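Side-chain contacts in trehalose-6-phosphate phosphatase (Neosartorya fumigata, PDB 5DXL), which belongs to the trehalose-phosphatase family of the HAD clan and forms a phosphatase module of the Tps2 protein, built on a Rossmann-like alpha/beta core: residues A[48-53]-A[261-266]; A[211-216]-A[267-272]. All coordinates share one frame; numbering follows the deposited sequence.

Contact 1 of 2, residues A[48-53]-A[261-266]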
# COMPACT_ATOMS: atom_id res chain seq x y z
N LEU A 48 11.97 2.72 14.33
CA LEU A 48 12.06 4.16 14.07
C LEU A 48 13.48 4.61 13.73
O LEU A 48 13.66 5.43 12.81
CB LEU A 48 11.53 4.94 15.27
CG LEU A 48 10.03 4.83 15.43
CD1 LEU A 48 9.57 5.56 16.69
CD2 LEU A 48 9.32 5.36 14.20
N ARG A 49 14.47 4.11 14.46
CA ARG A 49 15.87 4.43 14.16
C ARG A 49 16.22 3.99 12.75
O ARG A 49 16.90 4.70 12.02
CB ARG A 49 16.83 3.73 15.13
CG ARG A 49 17.02 4.39 16.48
CD ARG A 49 18.26 3.83 17.18
NE ARG A 49 18.30 2.36 17.19
CZ ARG A 49 17.70 1.61 18.11
NH1 ARG A 49 17.00 2.18 19.09
NH2 ARG A 49 17.79 0.29 18.05
N THR A 50 15.78 2.79 12.41
CA THR A 50 16.08 2.19 11.12
C THR A 50 15.51 3.03 9.98
O THR A 50 16.19 3.31 8.99
CB THR A 50 15.53 0.76 11.06
OG1 THR A 50 16.09 0.01 12.15
CG2 THR A 50 15.88 0.08 9.75
N LEU A 51 14.26 3.46 10.14
CA LEU A 51 13.61 4.30 9.14
C LEU A 51 14.24 5.69 9.06
O LEU A 51 14.43 6.22 7.97
CB LEU A 51 12.11 4.43 9.42
CG LEU A 51 11.29 3.17 9.20
CD1 LEU A 51 9.84 3.42 9.62
CD2 LEU A 51 11.34 2.75 7.73
N LYS A 52 14.54 6.27 10.22
CA LYS A 52 15.12 7.61 10.23
C LYS A 52 16.46 7.62 9.51
O LYS A 52 16.74 8.52 8.70
CB LYS A 52 15.27 8.10 11.67
CG LYS A 52 15.90 9.47 11.75
CD LYS A 52 16.01 9.92 13.20
CE LYS A 52 16.66 11.30 13.28
NZ LYS A 52 16.73 11.78 14.69
N THR A 53 17.28 6.61 9.77
CA THR A 53 18.59 6.52 9.15
C THR A 53 18.47 6.30 7.64
O THR A 53 19.19 6.93 6.86
CB THR A 53 19.42 5.41 9.80
OG1 THR A 53 19.67 5.76 11.17
CG2 THR A 53 20.76 5.20 9.08
N ASP A 261 13.42 -9.78 9.83
CA ASP A 261 14.30 -9.90 8.67
C ASP A 261 14.25 -8.64 7.80
O ASP A 261 15.25 -8.25 7.21
CB ASP A 261 13.94 -11.14 7.85
CG ASP A 261 14.01 -12.40 8.68
OD1 ASP A 261 15.06 -12.62 9.33
OD2 ASP A 261 13.02 -13.14 8.72
N VAL A 262 13.08 -8.02 7.72
CA VAL A 262 12.95 -6.77 6.99
C VAL A 262 13.83 -5.70 7.64
O VAL A 262 14.62 -5.02 6.97
CB VAL A 262 11.49 -6.30 6.95
CG1 VAL A 262 11.38 -4.92 6.27
CG2 VAL A 262 10.62 -7.33 6.23
N ILE A 263 13.70 -5.57 8.96
CA ILE A 263 14.48 -4.56 9.67
C ILE A 263 15.97 -4.87 9.55
O ILE A 263 16.77 -3.96 9.32
CB ILE A 263 14.06 -4.47 11.14
CG1 ILE A 263 12.58 -4.06 11.23
CG2 ILE A 263 14.94 -3.47 11.90
CD1 ILE A 263 12.26 -2.73 10.54
N GLY A 264 16.33 -6.15 9.65
CA GLY A 264 17.73 -6.54 9.48
C GLY A 264 18.28 -6.18 8.11
O GLY A 264 19.42 -5.73 7.98
N THR A 265 17.45 -6.37 7.09
CA THR A 265 17.84 -6.05 5.72
C THR A 265 18.05 -4.54 5.53
O THR A 265 19.04 -4.11 4.93
CB THR A 265 16.80 -6.55 4.74
OG1 THR A 265 16.81 -7.98 4.78
CG2 THR A 265 17.12 -6.11 3.33
N ILE A 266 17.13 -3.74 6.06
CA ILE A 266 17.28 -2.29 5.93
C ILE A 266 18.50 -1.82 6.73
O ILE A 266 19.24 -0.95 6.27
CB ILE A 266 16.01 -1.55 6.39
CG1 ILE A 266 14.83 -1.97 5.51
CG2 ILE A 266 16.20 -0.05 6.28
CD1 ILE A 266 13.48 -1.59 6.08
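Thr50 meets Ile263 and Ile266 through branched aliphatic groups, with no ring, amide or carboxylate in the interface; the flat group to describe nearby is the Asp261 carbonyl, within the second helix. Thr265 N and Thr265 OG1 reach Asp261 O from opposite faces of that carbonyl plane. The hydroxyl bond, Thr265 OG1 to Asp261 O, is 2.9 Å long, with its donor tilted 29° from the plane; the bond keeps the hydroxyl of Thr265 on its own helix. Across the interface, the closest approach is Thr50 CG2 to Ile266 CG2 at 3.5 Å, tighter than usual for two carbons. The same methyl lies 3.7 Å from Ile266 CB. With chi1 at -57°, Thr50 sets OG1 beside its backbone N and leaves CG2 anti to that N; CG2 meets Ile266 while OG1 faces Ile263. These residues join helix 45-56, which links strands 21-25 and 60-65 in a beta-alpha-beta crossover of the Rossmann-like HAD core, to helix 259-270, which follows edge strand 254-256. Thr50 OG1 sits 3.7 Å from Ile263 CG2, yet its polar partner is Arg46 O, one turn earlier in its helix, which satisfies the buried hydroxyl. The Thr50 and Ile266 CA atoms are 7.0 Å apart, a separation bridged by short beta-branched side chains. Ile263 also packs on Leu31, extending the apolar contact beyond the two helices.

Contact 2 of 2, residues A[211-216]-A[267-272]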
# COMPACT_ATOMS: atom_id res chain seq x y z
N PHE A 211 17.25 1.67 -8.24
CA PHE A 211 17.02 0.72 -7.16
C PHE A 211 15.62 0.94 -6.61
O PHE A 211 15.28 2.06 -6.22
CB PHE A 211 18.08 0.89 -6.06
CG PHE A 211 17.89 -0.01 -4.86
CD1 PHE A 211 18.60 -1.18 -4.73
CD2 PHE A 211 17.02 0.36 -3.83
CE1 PHE A 211 18.45 -1.99 -3.61
CE2 PHE A 211 16.86 -0.44 -2.71
CZ PHE A 211 17.58 -1.61 -2.59
N VAL A 212 14.82 -0.11 -6.60
CA VAL A 212 13.49 -0.07 -6.00
C VAL A 212 13.35 -1.26 -5.07
O VAL A 212 13.56 -2.40 -5.49
CB VAL A 212 12.35 -0.11 -7.04
CG1 VAL A 212 11.00 -0.04 -6.35
CG2 VAL A 212 12.51 1.03 -8.04
N LEU A 213 13.04 -1.01 -3.81
CA LEU A 213 12.73 -2.09 -2.87
C LEU A 213 11.31 -1.90 -2.37
O LEU A 213 10.98 -0.86 -1.79
CB LEU A 213 13.70 -2.10 -1.69
CG LEU A 213 13.40 -3.12 -0.57
CD1 LEU A 213 13.44 -4.56 -1.07
CD2 LEU A 213 14.42 -2.95 0.55
N CYS A 214 10.48 -2.90 -2.61
CA CYS A 214 9.07 -2.82 -2.29
C CYS A 214 8.70 -4.01 -1.43
O CYS A 214 8.88 -5.15 -1.86
CB CYS A 214 8.24 -2.78 -3.57
SG CYS A 214 6.45 -2.82 -3.34
N LEU A 215 8.21 -3.74 -0.23
CA LEU A 215 7.98 -4.78 0.78
C LEU A 215 6.55 -4.76 1.31
O LEU A 215 6.02 -3.70 1.65
CB LEU A 215 8.95 -4.60 1.96
CG LEU A 215 10.38 -5.10 1.70
CD1 LEU A 215 11.39 -4.27 2.50
CD2 LEU A 215 10.45 -6.56 2.13
N GLY A 216 5.95 -5.94 1.42
CA GLY A 216 4.60 -6.04 1.94
C GLY A 216 4.24 -7.49 2.23
O GLY A 216 4.78 -8.40 1.60
N SER A 267 18.74 -2.42 7.90
CA SER A 267 19.95 -2.10 8.68
C SER A 267 21.22 -2.38 7.89
O SER A 267 22.16 -1.58 7.93
CB SER A 267 19.96 -2.89 9.98
OG SER A 267 18.88 -2.49 10.81
N MSE A 268 21.25 -3.49 7.16
CA MSE A 268 22.39 -3.82 6.32
C MSE A 268 22.63 -2.70 5.31
O MSE A 268 23.77 -2.28 5.09
CB MSE A 268 22.20 -5.15 5.59
CG MSE A 268 23.25 -5.42 4.47
SE MSE A 268 22.75 -7.02 3.49
CE MSE A 268 21.28 -6.18 2.49
N LEU A 269 21.55 -2.21 4.69
CA LEU A 269 21.71 -1.13 3.72
C LEU A 269 22.22 0.14 4.40
O LEU A 269 23.13 0.82 3.89
CB LEU A 269 20.39 -0.84 3.00
CG LEU A 269 19.81 -2.00 2.18
CD1 LEU A 269 18.52 -1.54 1.53
CD2 LEU A 269 20.81 -2.48 1.12
N ASN A 270 21.67 0.44 5.57
CA ASN A 270 22.11 1.60 6.35
C ASN A 270 23.58 1.53 6.71
O ASN A 270 24.27 2.56 6.72
CB ASN A 270 21.29 1.75 7.63
CG ASN A 270 19.87 2.24 7.39
OD1 ASN A 270 19.57 2.83 6.36
ND2 ASN A 270 19.00 2.02 8.37
N ASN A 271 24.06 0.34 7.02
CA ASN A 271 25.44 0.17 7.46
C ASN A 271 26.46 0.30 6.34
O ASN A 271 27.67 0.22 6.58
CB ASN A 271 25.61 -1.18 8.15
CG ASN A 271 24.92 -1.23 9.50
OD1 ASN A 271 24.64 -0.19 10.10
ND2 ASN A 271 24.63 -2.43 9.98
N SER A 272 25.97 0.49 5.11
CA SER A 272 26.87 0.74 3.99
C SER A 272 27.12 2.24 3.81
O SER A 272 27.78 2.65 2.86
CB SER A 272 26.30 0.15 2.69
OG SER A 272 25.19 0.90 2.22
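Leu269 reaches from its helix to strand 211-216 with a single methyl, CD1, which touches both Phe211 and Leu213. The denser part lies here: Leu269 CD1 is 4.2 Å from Phe211 CZ, approaching the ring obliquely, and 4.4 Å from Leu213 CD2. Its reach follows from an extended end, with CD1 turned away from CA (chi2 -179°), since the CA atoms of Leu213 and Leu269 are still 11.2 Å apart. Only 78 Å² is buried between the segments, but Tyr15 and Phe23 also pack against Leu269, and Phe211 meets Tyr15 edge-to-face, so the buried end of the leucine lies among aromatic rings. The other side is looser and more open: Asn271 is exposed and Ser272 partly so, where the helix gives way to a turn. There Leu269 O accepts from two donors, Ser272 N at 3.1 Å and Ser272 OG at 2.7 Å. The hydroxyl lies in the carbonyl plane, with a C=O...OG angle of 147°. Through Leu269, helix 259-270, which follows strand 254-256, packs on strand 211-216 in the parallel part of the main sheet of the Rossmann-like HAD core.

How the contacts relate
From the N terminus, segment 48-53 comes first, on the helix after strand 21-25. The chain then builds the far half of the main sheet and the separate four-stranded antiparallel sheet before strand 211-216 opens contact 2. After strands 238-243 and 254-256, helix 259-270 and the turn after it close both: 261-266 ends the 207-residue loop of contact 1, and 267-272 ends the 50-residue loop of contact 2. The loops therefore cross rather than nest. Successive turns of one helix thus tie helix 45-56 to strand 211-216. Direct links join the two, Val262 CG1 to Leu215 CD1 at 3.8 Å and a probable hydrogen bond from Asn270 ND2 to Thr50 O at 3.1 Å.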